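Side-chain contacts in SusD superfamily protein (Bacteroides vulgatus ATCC 8482, PDB 3JQ0), which belongs to the SusD family of outer-membrane proteins and is probably involved in nutrient binding, likely of sugars, although its precise function is unknown: residues K88-T93 / Y102-A107; G109-L114 / M153-K158. All coordinates share one frame; numbering follows the deposited sequence. Where two conformers were deposited one is given.

Overall arrangement
Interactions 1 and 2 both use helix 97-122, at consecutive points along it. In interaction 1 residues 102-107 pack against 88-93, near the end of helix 75-91; in interaction 2 residues 109-114 meet 153-158 of helix 149-167. The contact centres are about 16 Å apart and lie on the same side of the chain's centre, about 28 Å from it for interaction 1 and about 18 Å for interaction 2; the outer contact is partly buried and the inner one buried. Helix 75-91 is common ground too: besides forming interaction 1, it supplies Ile86 and Asn83 to Arg111 of interaction 2. Both contacts are plain helix packing, in a helical region related to TPR proteins.

Interaction 1. Residues K88-T93 / Y102-A107; sequences KTTETT and YYLGEA
Thr89 meets Tyr103 and Leu104 through its methyl group, and this is the tightly packed part of the contact. The side chains of Thr89 and Leu104 run past each other in opposite directions, with Thr89 CG2 3.8 Å from Leu104 CG and Thr89 CB 3.9 Å from Leu104 CD2. The same methyl reaches Tyr103 at the root of its side chain, Thr89 CG2 to Tyr103 CB being 3.9 Å, and sits at the edge of the phenol ring, near its plane. One torsion sorts the two branches of Thr89: with chi1 at -57°, CG2 is anti to the backbone N and faces helix 97-122, while OG1 lies beside that N and hydrogen-bonds back to Met85 O, one turn earlier. The polar branch is thus satisfied within its own helix. Phe12 of helix 9-25 touches both Thr89 and Tyr103, and Tyr103 OH is hydrogen-bonded to Thr13 OG1, which ties this inner side to a third helix.

Thr90 forms the looser, solvent-exposed side. It crosses Leu104 at about a right angle and touches mainly through its hydroxyl oxygen, with Thr90 OG1 3.6 Å from Leu104 CD2. CD2 is a methyl carbon, so this is a van der Waals contact; the hydrogen bond of Thr90 OG1 is made to Ile86 O, in its own helix. Leu104, only partly exposed, also rests on Ala166 of helix 149-167.

The backbones come closest at Thr89 and Leu104, whose CA atoms are 6.9 Å apart, and the two helices run in opposite directions. Near the turn, Gln100 NE2 hydrogen-bonds to Thr89 O, joining the end of the first helix to the start of the second. Two successive antiparallel helices closed by a short connection form a helical hairpin, consistent with the TPR-like helical region of SusD-family proteins.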
# COMPACT_ATOMS: atom_id res chain seq x y z
N LYS A 88 13.44 -26.75 4.24
CA LYS A 88 14.51 -27.20 3.35
C LYS A 88 15.80 -26.41 3.47
O LYS A 88 16.89 -26.97 3.42
CB LYS A 88 14.06 -27.25 1.89
CG LYS A 88 12.86 -28.10 1.63
CD LYS A 88 13.07 -29.57 2.02
CE LYS A 88 11.86 -30.44 1.66
NZ LYS A 88 12.14 -31.90 1.96
N THR A 89 15.66 -25.10 3.66
CA THR A 89 16.82 -24.24 3.79
C THR A 89 17.49 -24.45 5.15
O THR A 89 18.72 -24.39 5.25
CB THR A 89 16.42 -22.78 3.58
OG1 THR A 89 15.81 -22.65 2.29
CG2 THR A 89 17.59 -21.82 3.66
N THR A 90 16.70 -24.65 6.20
CA THR A 90 17.29 -24.90 7.54
C THR A 90 18.09 -26.22 7.53
O THR A 90 19.20 -26.30 8.09
CB THR A 90 16.20 -24.92 8.62
OG1 THR A 90 15.54 -23.66 8.64
CG2 THR A 90 16.78 -25.22 10.04
N GLU A 91 17.56 -27.23 6.83
CA GLU A 91 18.12 -28.60 6.79
C GLU A 91 19.34 -28.73 5.88
O GLU A 91 20.20 -29.60 6.08
CB GLU A 91 17.07 -29.59 6.27
CG GLU A 91 15.97 -29.87 7.29
CD GLU A 91 14.66 -30.43 6.69
OE1 GLU A 91 14.58 -30.72 5.47
OE2 GLU A 91 13.68 -30.55 7.45
N THR A 92 19.42 -27.93 4.82
CA THR A 92 20.40 -28.16 3.78
C THR A 92 21.82 -27.91 4.24
O THR A 92 22.09 -27.06 5.11
CB THR A 92 20.13 -27.30 2.52
OG1 THR A 92 20.91 -27.80 1.42
CG2 THR A 92 20.43 -25.83 2.74
N THR A 93 22.74 -28.66 3.61
CA THR A 93 24.19 -28.49 3.77
C THR A 93 24.88 -28.01 2.50
O THR A 93 26.11 -27.90 2.47
CB THR A 93 24.86 -29.82 4.29
OG1 THR A 93 24.45 -30.92 3.46
CG2 THR A 93 24.41 -30.05 5.71
N TYR A 102 20.46 -15.71 4.18
CA TYR A 102 19.71 -14.72 3.44
C TYR A 102 18.32 -15.28 3.08
O TYR A 102 17.31 -14.61 3.22
CB TYR A 102 20.44 -14.24 2.17
CG TYR A 102 20.01 -12.84 1.77
CD1 TYR A 102 20.53 -11.71 2.41
CD2 TYR A 102 18.99 -12.63 0.83
CE1 TYR A 102 20.14 -10.46 2.10
CE2 TYR A 102 18.57 -11.34 0.51
CZ TYR A 102 19.14 -10.27 1.16
OH TYR A 102 18.72 -9.00 0.85
N TYR A 103 18.29 -16.53 2.60
CA TYR A 103 17.00 -17.14 2.27
C TYR A 103 16.11 -17.25 3.51
O TYR A 103 14.91 -17.01 3.41
CB TYR A 103 17.16 -18.52 1.68
CG TYR A 103 17.69 -18.63 0.27
CD1 TYR A 103 17.29 -17.78 -0.74
CD2 TYR A 103 18.59 -19.63 -0.06
CE1 TYR A 103 17.74 -17.92 -2.00
CE2 TYR A 103 19.07 -19.74 -1.31
CZ TYR A 103 18.66 -18.91 -2.30
OH TYR A 103 19.09 -19.04 -3.62
N LEU A 104 16.66 -17.61 4.67
CA LEU A 104 15.87 -17.71 5.88
C LEU A 104 15.37 -16.32 6.28
O LEU A 104 14.20 -16.19 6.69
CB LEU A 104 16.66 -18.38 7.00
CG LEU A 104 16.93 -19.87 6.81
CD1 LEU A 104 17.88 -20.44 7.87
CD2 LEU A 104 15.64 -20.64 6.77
N GLY A 105 16.22 -15.29 6.15
CA GLY A 105 15.77 -13.93 6.46
C GLY A 105 14.56 -13.58 5.61
O GLY A 105 13.54 -13.06 6.11
N GLU A 106 14.63 -13.93 4.33
CA GLU A 106 13.52 -13.66 3.44
C GLU A 106 12.27 -14.46 3.75
O GLU A 106 11.15 -13.90 3.72
CB GLU A 106 13.94 -13.86 1.99
CG GLU A 106 15.06 -12.97 1.51
CD GLU A 106 15.31 -13.11 0.04
OE1 GLU A 106 15.51 -14.24 -0.40
OE2 GLU A 106 15.37 -12.08 -0.71
N ALA A 107 12.43 -15.76 4.01
CA ALA A 107 11.29 -16.62 4.20
C ALA A 107 10.54 -16.31 5.51
O ALA A 107 9.31 -16.18 5.52
CB ALA A 107 11.71 -18.09 4.13

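Interaction 2. Residues G109-L114 / M153-K158; sequences GMRAYL and MEQIKK
Arg111 and Gln155 both leave their helices with CG anti to the backbone N and then bend, Arg111 at chi3 (73°) and Gln155 at chi2 (65°), which turns their polar ends toward each other. The setting is an antiparallel helix pair, 97-122 against 149-167, in the TPR-related helical region. The guanidinium and amide planes stand 79° apart, and Arg111 NH2 lies 3.7 Å from Gln155 NE2. Both are donor nitrogens, and no bond links them. Their common partner is Asp159, one turn beyond Gln155: its OD1 forms a salt bridge with Arg111 NH2 and its OD2 accepts from Gln155 NE2. The shared carboxylate probably accounts for the proximity of the two nitrogens. At the other terminal nitrogen, Arg111 NH1 is hydrogen-bonded to Asn83 OD1, so the buried guanidinium is held from helix 75-91 as well.

Beside this polar group the helices approach closely, with the CA atoms of Ala112 and Ile156 only 4.7 Å apart. The small side chain of Ala112 is consistent with that spacing, and its methyl packs on backbone as well as side chain: CB is 3.8 Å from Ile156 O and 4.3 Å from Ile156 CG2. The exchange is mutual, for Ile156 CG1 lies 4.0 Å from Ala112 O.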
# COMPACT_ATOMS: atom_id res chain seq x y z
N GLY A 109 10.63 -13.46 7.02
CA GLY A 109 10.07 -12.12 6.85
C GLY A 109 8.77 -12.16 6.05
O GLY A 109 7.78 -11.53 6.44
N MSE A 110 8.78 -12.90 4.92
CA MSE A 110 7.56 -13.01 4.11
C MSE A 110 6.44 -13.69 4.88
O MSE A 110 5.25 -13.31 4.72
CB MSE A 110 7.84 -13.73 2.80
CG MSE A 110 8.69 -12.95 1.79
SE MSE A 110 8.84 -13.84 0.08
CE MSE A 110 10.09 -15.23 0.62
N ARG A 111 6.76 -14.69 5.70
CA ARG A 111 5.71 -15.34 6.47
C ARG A 111 5.04 -14.35 7.43
O ARG A 111 3.81 -14.24 7.51
CB ARG A 111 6.23 -16.58 7.22
CG ARG A 111 5.13 -17.34 7.94
CD ARG A 111 5.50 -18.72 8.34
NE ARG A 111 6.42 -18.73 9.45
CZ ARG A 111 6.95 -19.85 9.95
NH1 ARG A 111 6.76 -20.98 9.34
NH2 ARG A 111 7.69 -19.78 11.01
N ALA A 112 5.86 -13.60 8.15
CA ALA A 112 5.36 -12.57 9.08
C ALA A 112 4.53 -11.53 8.32
O ALA A 112 3.50 -11.08 8.82
CB ALA A 112 6.53 -11.92 9.80
N TYR A 113 5.00 -11.14 7.14
CA TYR A 113 4.32 -10.13 6.34
C TYR A 113 2.89 -10.55 5.99
O TYR A 113 1.92 -9.81 6.12
CB TYR A 113 5.16 -9.89 5.06
CG TYR A 113 4.55 -8.87 4.15
CD1 TYR A 113 4.63 -7.50 4.40
CD2 TYR A 113 3.85 -9.28 3.02
CE1 TYR A 113 4.00 -6.57 3.55
CE2 TYR A 113 3.27 -8.36 2.17
CZ TYR A 113 3.30 -7.04 2.44
OH TYR A 113 2.62 -6.13 1.64
N LEU A 114 2.74 -11.80 5.55
CA LEU A 114 1.43 -12.31 5.20
C LEU A 114 0.54 -12.43 6.45
O LEU A 114 -0.62 -12.02 6.41
CB LEU A 114 1.53 -13.64 4.45
CG LEU A 114 2.19 -13.57 3.09
CD1 LEU A 114 2.36 -14.95 2.48
CD2 LEU A 114 1.38 -12.68 2.11
N MSE A 153 -0.16 -12.36 16.63
CA MSE A 153 0.88 -11.35 16.76
C MSE A 153 2.14 -11.88 17.38
O MSE A 153 3.24 -11.53 16.96
CB MSE A 153 0.35 -10.10 17.51
CG MSE A 153 1.43 -9.05 17.71
SE MSE A 153 2.19 -8.40 16.03
CE MSE A 153 0.94 -6.95 15.69
N GLU A 154 2.03 -12.75 18.39
CA GLU A 154 3.23 -13.36 18.95
C GLU A 154 4.02 -14.15 17.89
O GLU A 154 5.24 -14.09 17.86
CB GLU A 154 2.90 -14.32 20.13
CG GLU A 154 2.35 -13.70 21.45
CD GLU A 154 1.56 -14.76 22.32
OE1 GLU A 154 1.75 -15.98 22.15
OE2 GLU A 154 0.74 -14.37 23.16
N GLN A 155 3.31 -14.86 17.00
CA GLN A 155 3.98 -15.59 15.93
C GLN A 155 4.63 -14.62 14.92
O GLN A 155 5.77 -14.87 14.48
CB GLN A 155 3.00 -16.53 15.23
CG GLN A 155 3.68 -17.32 14.12
CD GLN A 155 4.74 -18.27 14.61
OE1 GLN A 155 4.59 -18.86 15.68
NE2 GLN A 155 5.84 -18.41 13.85
N ILE A 156 3.94 -13.55 14.58
CA ILE A 156 4.51 -12.54 13.71
C ILE A 156 5.84 -12.04 14.31
O ILE A 156 6.85 -11.92 13.60
CB ILE A 156 3.50 -11.39 13.46
CG1 ILE A 156 2.36 -11.86 12.59
CG2 ILE A 156 4.17 -10.13 12.90
CD1 ILE A 156 1.13 -10.97 12.64
N LYS A 157 5.81 -11.71 15.60
CA LYS A 157 7.00 -11.20 16.27
C LYS A 157 8.13 -12.24 16.31
O LYS A 157 9.30 -11.91 16.17
CB LYS A 157 6.67 -10.68 17.65
CG LYS A 157 5.90 -9.40 17.61
CD LYS A 157 5.43 -8.94 18.97
CE LYS A 157 4.74 -7.59 18.89
NZ LYS A 157 4.20 -7.25 20.26
N LYS A 158 7.78 -13.52 16.50
CA LYS A 158 8.76 -14.57 16.49
C LYS A 158 9.43 -14.71 15.13
O LYS A 158 10.64 -14.89 15.02
CB LYS A 158 8.08 -15.88 16.93
CG LYS A 158 9.00 -17.09 17.11
CD LYS A 158 8.21 -18.33 17.49
CE LYS A 158 9.12 -19.55 17.57
NZ LYS A 158 8.42 -20.85 17.65